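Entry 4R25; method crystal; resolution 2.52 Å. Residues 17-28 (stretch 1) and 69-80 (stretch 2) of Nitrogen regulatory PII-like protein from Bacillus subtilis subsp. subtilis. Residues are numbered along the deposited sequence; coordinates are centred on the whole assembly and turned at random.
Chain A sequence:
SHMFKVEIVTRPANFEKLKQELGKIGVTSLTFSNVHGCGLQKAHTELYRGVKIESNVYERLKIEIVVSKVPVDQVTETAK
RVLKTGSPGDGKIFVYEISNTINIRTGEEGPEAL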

ATOM      1  N   LYS A  17      12.593  17.907   7.597  1.00 52.10           N
ATOM      2  CA  LYS A  17      11.685  19.039   7.765  1.00 50.52           C
ATOM      3  C   LYS A  17      10.242  18.544   7.815  1.00 42.74           C
ATOM      4  O   LYS A  17       9.401  19.133   8.500  1.00 55.08           O
ATOM      5  N   LEU A  18       9.961  17.456   7.097  1.00 49.20           N
ATOM      6  CA  LEU A  18       8.619  16.889   7.063  1.00 41.99           C
ATOM      7  C   LEU A  18       8.231  16.346   8.438  1.00 41.29           C
ATOM      8  O   LEU A  18       7.149  16.633   8.951  1.00 36.41           O
ATOM      9  N   LYS A  19       9.117  15.547   9.018  1.00 33.81           N
ATOM     10  CA  LYS A  19       8.898  15.005  10.350  1.00 46.36           C
ATOM     11  C   LYS A  19       8.653  16.125  11.360  1.00 55.75           C
ATOM     12  O   LYS A  19       7.774  16.002  12.215  1.00 54.14           O
ATOM     13  N   GLN A  20       9.419  17.214  11.257  1.00 46.94           N
ATOM     14  CA  GLN A  20       9.203  18.381  12.121  1.00 49.03           C
ATOM     15  C   GLN A  20       7.808  18.951  11.945  1.00 54.10           C
ATOM     16  O   GLN A  20       7.088  19.178  12.923  1.00 53.53           O
ATOM     17  N   GLU A  21       7.424  19.184  10.694  1.00 40.73           N
ATOM     18  CA  GLU A  21       6.153  19.846  10.422  1.00 42.21           C
ATOM     19  C   GLU A  21       4.955  18.950  10.722  1.00 48.78           C
ATOM     20  O   GLU A  21       3.957  19.404  11.278  1.00 51.40           O
ATOM     21  N   LEU A  22       5.052  17.673  10.361  1.00 45.72           N
ATOM     22  CA  LEU A  22       3.958  16.751  10.629  1.00 49.25           C
ATOM     23  C   LEU A  22       3.826  16.551  12.129  1.00 39.90           C
ATOM     24  O   LEU A  22       2.717  16.536  12.670  1.00 43.96           O
ATOM     25  N   GLY A  23       4.965  16.396  12.793  1.00 38.69           N
ATOM     26  CA  GLY A  23       4.994  16.321  14.245  1.00 50.24           C
ATOM     27  C   GLY A  23       4.251  17.473  14.915  1.00 53.67           C
ATOM     28  O   GLY A  23       3.495  17.261  15.864  1.00 51.83           O
ATOM     29  N   LYS A  24       4.437  18.692  14.409  1.00 44.64           N
ATOM     30  CA  LYS A  24       3.877  19.868  15.075  1.00 44.43           C
ATOM     31  C   LYS A  24       2.372  19.958  14.979  1.00 44.54           C
ATOM     32  O   LYS A  24       1.734  20.504  15.876  1.00 51.86           O
ATOM     33  N   ILE A  25       1.801  19.417  13.907  1.00 46.19           N
ATOM     34  CA  ILE A  25       0.351  19.492  13.713  1.00 48.84           C
ATOM     35  C   ILE A  25      -0.394  18.314  14.353  1.00 45.88           C
ATOM     36  O   ILE A  25      -1.620  18.241  14.289  1.00 52.18           O
ATOM     37  N   GLY A  26       0.340  17.392  14.969  1.00 44.36           N
ATOM     38  CA  GLY A  26      -0.301  16.316  15.706  1.00 47.24           C
ATOM     39  C   GLY A  26       0.052  14.877  15.353  1.00 64.44           C
ATOM     40  O   GLY A  26      -0.306  13.969  16.100  1.00 50.66           O
ATOM     41  N   VAL A  27       0.740  14.652  14.234  1.00 43.93           N
ATOM     42  CA  VAL A  27       1.104  13.288  13.853  1.00 32.21           C
ATOM     43  C   VAL A  27       2.145  12.700  14.800  1.00 51.30           C
ATOM     44  O   VAL A  27       3.190  13.309  15.038  1.00 49.82           O
ATOM     45  N   THR A  28       1.861  11.510  15.328  1.00 38.36           N
ATOM     46  CA  THR A  28       2.769  10.858  16.272  1.00 41.08           C
ATOM     47  C   THR A  28       3.447   9.597  15.724  1.00 38.84           C
ATOM     48  O   THR A  28       4.346   9.051  16.356  1.00 45.24           O
ATOM     49  N   LYS A  69      -8.243  12.362  14.158  1.00 74.29           N
ATOM     50  CA  LYS A  69      -8.379  13.649  14.841  1.00 62.19           C
ATOM     51  C   LYS A  69      -7.662  14.724  14.048  1.00 62.88           C
ATOM     52  O   LYS A  69      -8.254  15.730  13.668  1.00 83.38           O
ATOM     53  N   VAL A  70      -6.377  14.506  13.803  1.00 62.30           N
ATOM     54  CA  VAL A  70      -5.615  15.400  12.947  1.00 60.33           C
ATOM     55  C   VAL A  70      -6.202  15.379  11.550  1.00 69.93           C
ATOM     56  O   VAL A  70      -6.271  14.326  10.916  1.00 68.92           O
ATOM     57  N   PRO A  71      -6.628  16.548  11.067  1.00 64.38           N
ATOM     58  CA  PRO A  71      -7.365  16.662   9.811  1.00 42.80           C
ATOM     59  C   PRO A  71      -6.497  16.358   8.605  1.00 63.99           C
ATOM     60  O   PRO A  71      -5.375  16.857   8.508  1.00 53.52           O
ATOM     61  N   VAL A  72      -7.025  15.553   7.688  1.00 48.67           N
ATOM     62  CA  VAL A  72      -6.318  15.237   6.456  1.00 58.69           C
ATOM     63  C   VAL A  72      -5.773  16.492   5.783  1.00 54.98           C
ATOM     64  O   VAL A  72      -4.599  16.542   5.413  1.00 54.85           O
ATOM     65  N   ASP A  73      -6.623  17.504   5.628  1.00 61.92           N
ATOM     66  CA  ASP A  73      -6.262  18.685   4.850  1.00 52.23           C
ATOM     67  C   ASP A  73      -5.094  19.472   5.456  1.00 59.19           C
ATOM     68  O   ASP A  73      -4.356  20.160   4.742  1.00 57.08           O
ATOM     69  N   GLN A  74      -4.921  19.359   6.770  1.00 49.34           N
ATOM     70  CA  GLN A  74      -3.765  19.950   7.431  1.00 36.81           C
ATOM     71  C   GLN A  74      -2.524  19.095   7.150  1.00 56.12           C
ATOM     72  O   GLN A  74      -1.424  19.624   7.030  1.00 53.38           O
ATOM     73  N   VAL A  75      -2.704  17.778   7.013  1.00 63.59           N
ATOM     74  CA  VAL A  75      -1.593  16.894   6.633  1.00 40.27           C
ATOM     75  C   VAL A  75      -1.144  17.132   5.203  1.00 45.09           C
ATOM     76  O   VAL A  75       0.051  17.241   4.924  1.00 58.17           O
ATOM     77  N   THR A  76      -2.102  17.194   4.286  1.00 48.70           N
ATOM     78  CA  THR A  76      -1.756  17.336   2.880  1.00 60.97           C
ATOM     79  C   THR A  76      -1.191  18.716   2.575  1.00 52.29           C
ATOM     80  O   THR A  76      -0.261  18.842   1.782  1.00 54.49           O
ATOM     81  N   GLU A  77      -1.736  19.747   3.217  1.00 56.82           N
ATOM     82  CA  GLU A  77      -1.265  21.110   2.973  1.00 62.95           C
ATOM     83  C   GLU A  77       0.170  21.285   3.446  1.00 58.96           C
ATOM     84  O   GLU A  77       0.988  21.918   2.776  1.00 62.68           O
ATOM     85  N   THR A  78       0.464  20.709   4.607  1.00 43.67           N
ATOM     86  CA  THR A  78       1.802  20.765   5.168  1.00 42.61           C
ATOM     87  C   THR A  78       2.774  20.009   4.283  1.00 48.40           C
ATOM     88  O   THR A  78       3.899  20.443   4.071  1.00 62.53           O
ATOM     89  N   ALA A  79       2.334  18.862   3.779  1.00 65.84           N
ATOM     90  CA  ALA A  79       3.154  18.059   2.888  1.00 64.08           C
ATOM     91  C   ALA A  79       3.517  18.829   1.614  1.00 51.09           C
ATOM     92  O   ALA A  79       4.643  18.743   1.131  1.00 49.31           O
ATOM     93  N   LYS A  80       2.563  19.583   1.077  1.00 56.82           N
ATOM     94  CA  LYS A  80       2.811  20.391  -0.119  1.00 69.64           C
ATOM     95  C   LYS A  80       3.896  21.431   0.125  1.00 68.07           C
ATOM     96  O   LYS A  80       4.924  21.432  -0.547  1.00 73.58           O
TER

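What sits at the centre of this contact? Ile25, near the C-terminal end of the first helix, has the largest area covered by the other stretch, and its CA-to-CB bond points toward it. With chi1 p (84°) and chi2 t, it lays Ile25 CD1 against the second helix, 3.6 Å from Gln74 O, 3.9 Å from Val75 CA and 3.9 Å from Thr78 OG1. Methyl contact continues from Ile25 CD1 to Val75 CG2 at 4.2 Å, while Ile25 CB lies 3.6 Å from Gln74 OE1. Gln74, with chi1 and chi2 both t, reaches Ile25 with its amide oxygen and is itself exposed.

How does Thr78 fit into a largely apolar surface? It has the second-largest covered area, and it also points toward its neighbour. In the m rotamer its hydroxyl turns back to its own helix, where Thr78 OG1 donates a 2.5 Å hydrogen bond to Gln74 O. The hydroxyl is satisfied within its own helix although Thr78 OG1 also touches Ile25 CD1, and Thr78 CG2 packs 3.4 Å from Glu21 CB. Glu21 meets the threonine through the aliphatic base of its side chain; its carboxylate lies farther off, with Glu21 OE2 in a long salt bridge to Lys24 NZ at 3.9 Å.

What closes the contact where the first helix ends? Val70, just ahead of the second helix, points toward the first stretch with chi1 t. Val70 CG1 lies 4.1 Å from Ile25 CG1, and Val70 CG2 comes within 3.8 Å of Ile25 O and 3.7 Å of Gly26 C. Gly26 leaves the helix with positive phi in a Schellman motif, in which Val27 N bonds to Leu22 O at 3.1 Å. An ideal CB on Gly26 would lie 2.6 Å from Val70 CG2, a clash, and would also jam against the preceding carbonyl, so the bare backbone lets the valine close in.

Which residues extend the packing along the helices? The two run nearly antiparallel, at 155°, with axes 9.9 Å apart at closest approach, so that Leu22 lies opposite Val75 and Leu18 opposite Ala79. Leu22 (chi1 m, chi2 t) leaves its backbone sideways, but its end comes nearer, placing Leu22 CD2 4.1 Å from Val75 CG1; Val75 is t. Leu18, whose chi angles fall between wells, likewise brings its end inward, with Leu18 CD2 4.3 Å from Ala79 CA. No hydrogen bond crosses between the stretches: their contact rests on close packing, with 417 Å² buried in all.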

ATOM      1  CB  LYS A  17      11.869  20.072   6.643  1.00 53.27           C
ATOM      2  CG  LYS A  17      11.081  21.382   6.840  1.00 64.48           C
ATOM      3  CD  LYS A  17      11.549  22.486   5.872  1.00107.09           C
ATOM      4  CE  LYS A  17      10.514  23.613   5.697  1.00 86.02           C
ATOM      5  NZ  LYS A  17      10.112  24.273   6.973  1.00 92.07           N
ATOM      6  CB  LEU A  18       8.551  15.771   6.024  1.00 58.99           C
ATOM      7  CG  LEU A  18       7.386  15.676   5.036  1.00 56.34           C
ATOM      8  CD1 LEU A  18       7.098  14.212   4.742  1.00 66.05           C
ATOM      9  CD2 LEU A  18       6.125  16.363   5.537  1.00 53.38           C
ATOM     10  CB  LYS A  19      10.079  14.137  10.780  1.00 46.17           C
ATOM     11  CG  LYS A  19      10.319  12.937   9.887  1.00 39.20           C
ATOM     12  CD  LYS A  19      11.541  12.163  10.333  1.00 47.37           C
ATOM     13  CE  LYS A  19      11.825  10.987   9.426  1.00 49.22           C
ATOM     14  NZ  LYS A  19      13.049  10.270   9.885  1.00 74.22           N
ATOM     15  CB  GLN A  20      10.231  19.493  11.859  1.00 42.11           C
ATOM     16  CG  GLN A  20      11.660  19.172  12.296  1.00 41.01           C
ATOM     17  CD  GLN A  20      11.779  18.874  13.784  1.00 62.84           C
ATOM     18  OE1 GLN A  20      11.316  19.647  14.629  1.00 60.13           O
ATOM     19  NE2 GLN A  20      12.411  17.752  14.110  1.00 42.47           N
ATOM     20  CB  GLU A  21       6.111  20.360   8.982  1.00 49.49           C
ATOM     21  CG  GLU A  21       7.254  21.310   8.629  1.00 53.02           C
ATOM     22  CD  GLU A  21       7.227  22.604   9.432  1.00 75.71           C
ATOM     23  OE1 GLU A  21       6.452  23.515   9.069  1.00 85.55           O
ATOM     24  OE2 GLU A  21       7.988  22.715  10.420  1.00 65.12           O
ATOM     25  CB  LEU A  22       4.177  15.408   9.924  1.00 55.93           C
ATOM     26  CG  LEU A  22       4.083  15.455   8.401  1.00 39.16           C
ATOM     27  CD1 LEU A  22       4.465  14.113   7.814  1.00 42.94           C
ATOM     28  CD2 LEU A  22       2.686  15.873   7.967  1.00 36.87           C
ATOM     29  CB  LYS A  24       4.536  21.156  14.579  1.00 50.31           C
ATOM     30  CG  LYS A  24       5.919  21.355  15.175  1.00 56.98           C
ATOM     31  CD  LYS A  24       6.772  22.335  14.381  1.00 48.83           C
ATOM     32  CE  LYS A  24       8.214  22.285  14.897  1.00 60.26           C
ATOM     33  NZ  LYS A  24       9.185  23.081  14.097  1.00 60.89           N
ATOM     34  CB  ILE A  25      -0.024  19.592  12.224  1.00 59.81           C
ATOM     35  CG1 ILE A  25      -0.076  18.201  11.577  1.00 59.43           C
ATOM     36  CG2 ILE A  25       0.969  20.484  11.500  1.00 50.15           C
ATOM     37  CD1 ILE A  25      -0.245  18.216  10.074  1.00 44.37           C
ATOM     38  CB  VAL A  27       1.649  13.201  12.423  1.00 45.23           C
ATOM     39  CG1 VAL A  27       2.000  11.762  12.100  1.00 44.20           C
ATOM     40  CG2 VAL A  27       0.637  13.754  11.430  1.00 37.17           C
ATOM     41  CB  THR A  28       2.063  10.522  17.593  1.00 43.01           C
ATOM     42  OG1 THR A  28       1.113   9.472  17.378  1.00 50.49           O
ATOM     43  CG2 THR A  28       1.336  11.744  18.132  1.00 47.09           C
ATOM     44  CB  LYS A  69      -7.814  13.587  16.262  1.00 78.24           C
ATOM     45  CG  LYS A  69      -8.648  12.770  17.236  1.00 72.95           C
ATOM     46  CD  LYS A  69      -7.813  11.675  17.870  1.00 90.07           C
ATOM     47  CE  LYS A  69      -7.186  10.771  16.809  1.00 73.82           C
ATOM     48  NZ  LYS A  69      -6.368   9.697  17.433  1.00 82.29           N
ATOM     49  CB  VAL A  70      -4.164  14.971  12.843  1.00 71.65           C
ATOM     50  CG1 VAL A  70      -3.431  15.893  11.887  1.00 47.96           C
ATOM     51  CG2 VAL A  70      -3.518  14.953  14.227  1.00 59.87           C
ATOM     52  CB  PRO A  71      -7.784  18.136   9.791  1.00 45.24           C
ATOM     53  CG  PRO A  71      -7.706  18.576  11.216  1.00 52.87           C
ATOM     54  CD  PRO A  71      -6.534  17.840  11.763  1.00 69.09           C
ATOM     55  CB  VAL A  72      -7.229  14.501   5.459  1.00 62.25           C
ATOM     56  CG1 VAL A  72      -6.547  14.383   4.113  1.00 67.00           C
ATOM     57  CG2 VAL A  72      -7.571  13.138   5.979  1.00 55.73           C
ATOM     58  CB  ASP A  73      -7.491  19.567   4.622  1.00 73.65           C
ATOM     59  CG  ASP A  73      -8.561  18.871   3.795  1.00 95.38           C
ATOM     60  OD1 ASP A  73      -8.257  17.843   3.157  1.00 82.44           O
ATOM     61  OD2 ASP A  73      -9.708  19.367   3.771  1.00 96.42           O
ATOM     62  CB  GLN A  74      -4.015  20.089   8.940  1.00 58.84           C
ATOM     63  CG  GLN A  74      -3.244  21.226   9.617  1.00 68.71           C
ATOM     64  CD  GLN A  74      -3.605  21.419  11.093  1.00 75.83           C
ATOM     65  OE1 GLN A  74      -2.793  21.904  11.888  1.00 60.80           O
ATOM     66  NE2 GLN A  74      -4.824  21.041  11.460  1.00 59.47           N
ATOM     67  CB  VAL A  75      -1.939  15.391   6.740  1.00 50.40           C
ATOM     68  CG1 VAL A  75      -0.771  14.561   6.212  1.00 33.11           C
ATOM     69  CG2 VAL A  75      -2.268  15.002   8.170  1.00 41.39           C
ATOM     70  CB  THR A  76      -2.947  17.036   1.961  1.00 53.35           C
ATOM     71  OG1 THR A  76      -3.922  18.074   2.084  1.00 67.45           O
ATOM     72  CG2 THR A  76      -3.574  15.708   2.338  1.00 46.20           C
ATOM     73  CB  GLU A  77      -2.166  22.135   3.657  1.00 52.95           C
ATOM     74  CG  GLU A  77      -1.726  23.574   3.430  1.00 78.10           C
ATOM     75  CD  GLU A  77      -1.895  24.020   1.986  1.00 97.09           C
ATOM     76  OE1 GLU A  77      -2.674  23.385   1.242  1.00101.25           O
ATOM     77  OE2 GLU A  77      -1.247  25.012   1.592  1.00118.28           O
ATOM     78  CB  THR A  78       1.826  20.149   6.569  1.00 43.32           C
ATOM     79  OG1 THR A  78       0.818  20.769   7.368  1.00 55.24           O
ATOM     80  CG2 THR A  78       3.188  20.340   7.230  1.00 42.96           C
ATOM     81  CB  ALA A  79       2.440  16.761   2.548  1.00 59.11           C
ATOM     82  CB  LYS A  80       1.532  21.086  -0.584  1.00 64.78           C
ATOM     83  CG  LYS A  80       0.442  20.129  -0.998  1.00 77.53           C
ATOM     84  CD  LYS A  80      -0.924  20.791  -0.971  1.00 78.28           C
ATOM     85  CE  LYS A  80      -1.091  21.795  -2.097  1.00 83.82           C
ATOM     86  NZ  LYS A  80      -2.528  22.183  -2.249  1.00 88.72           N
TER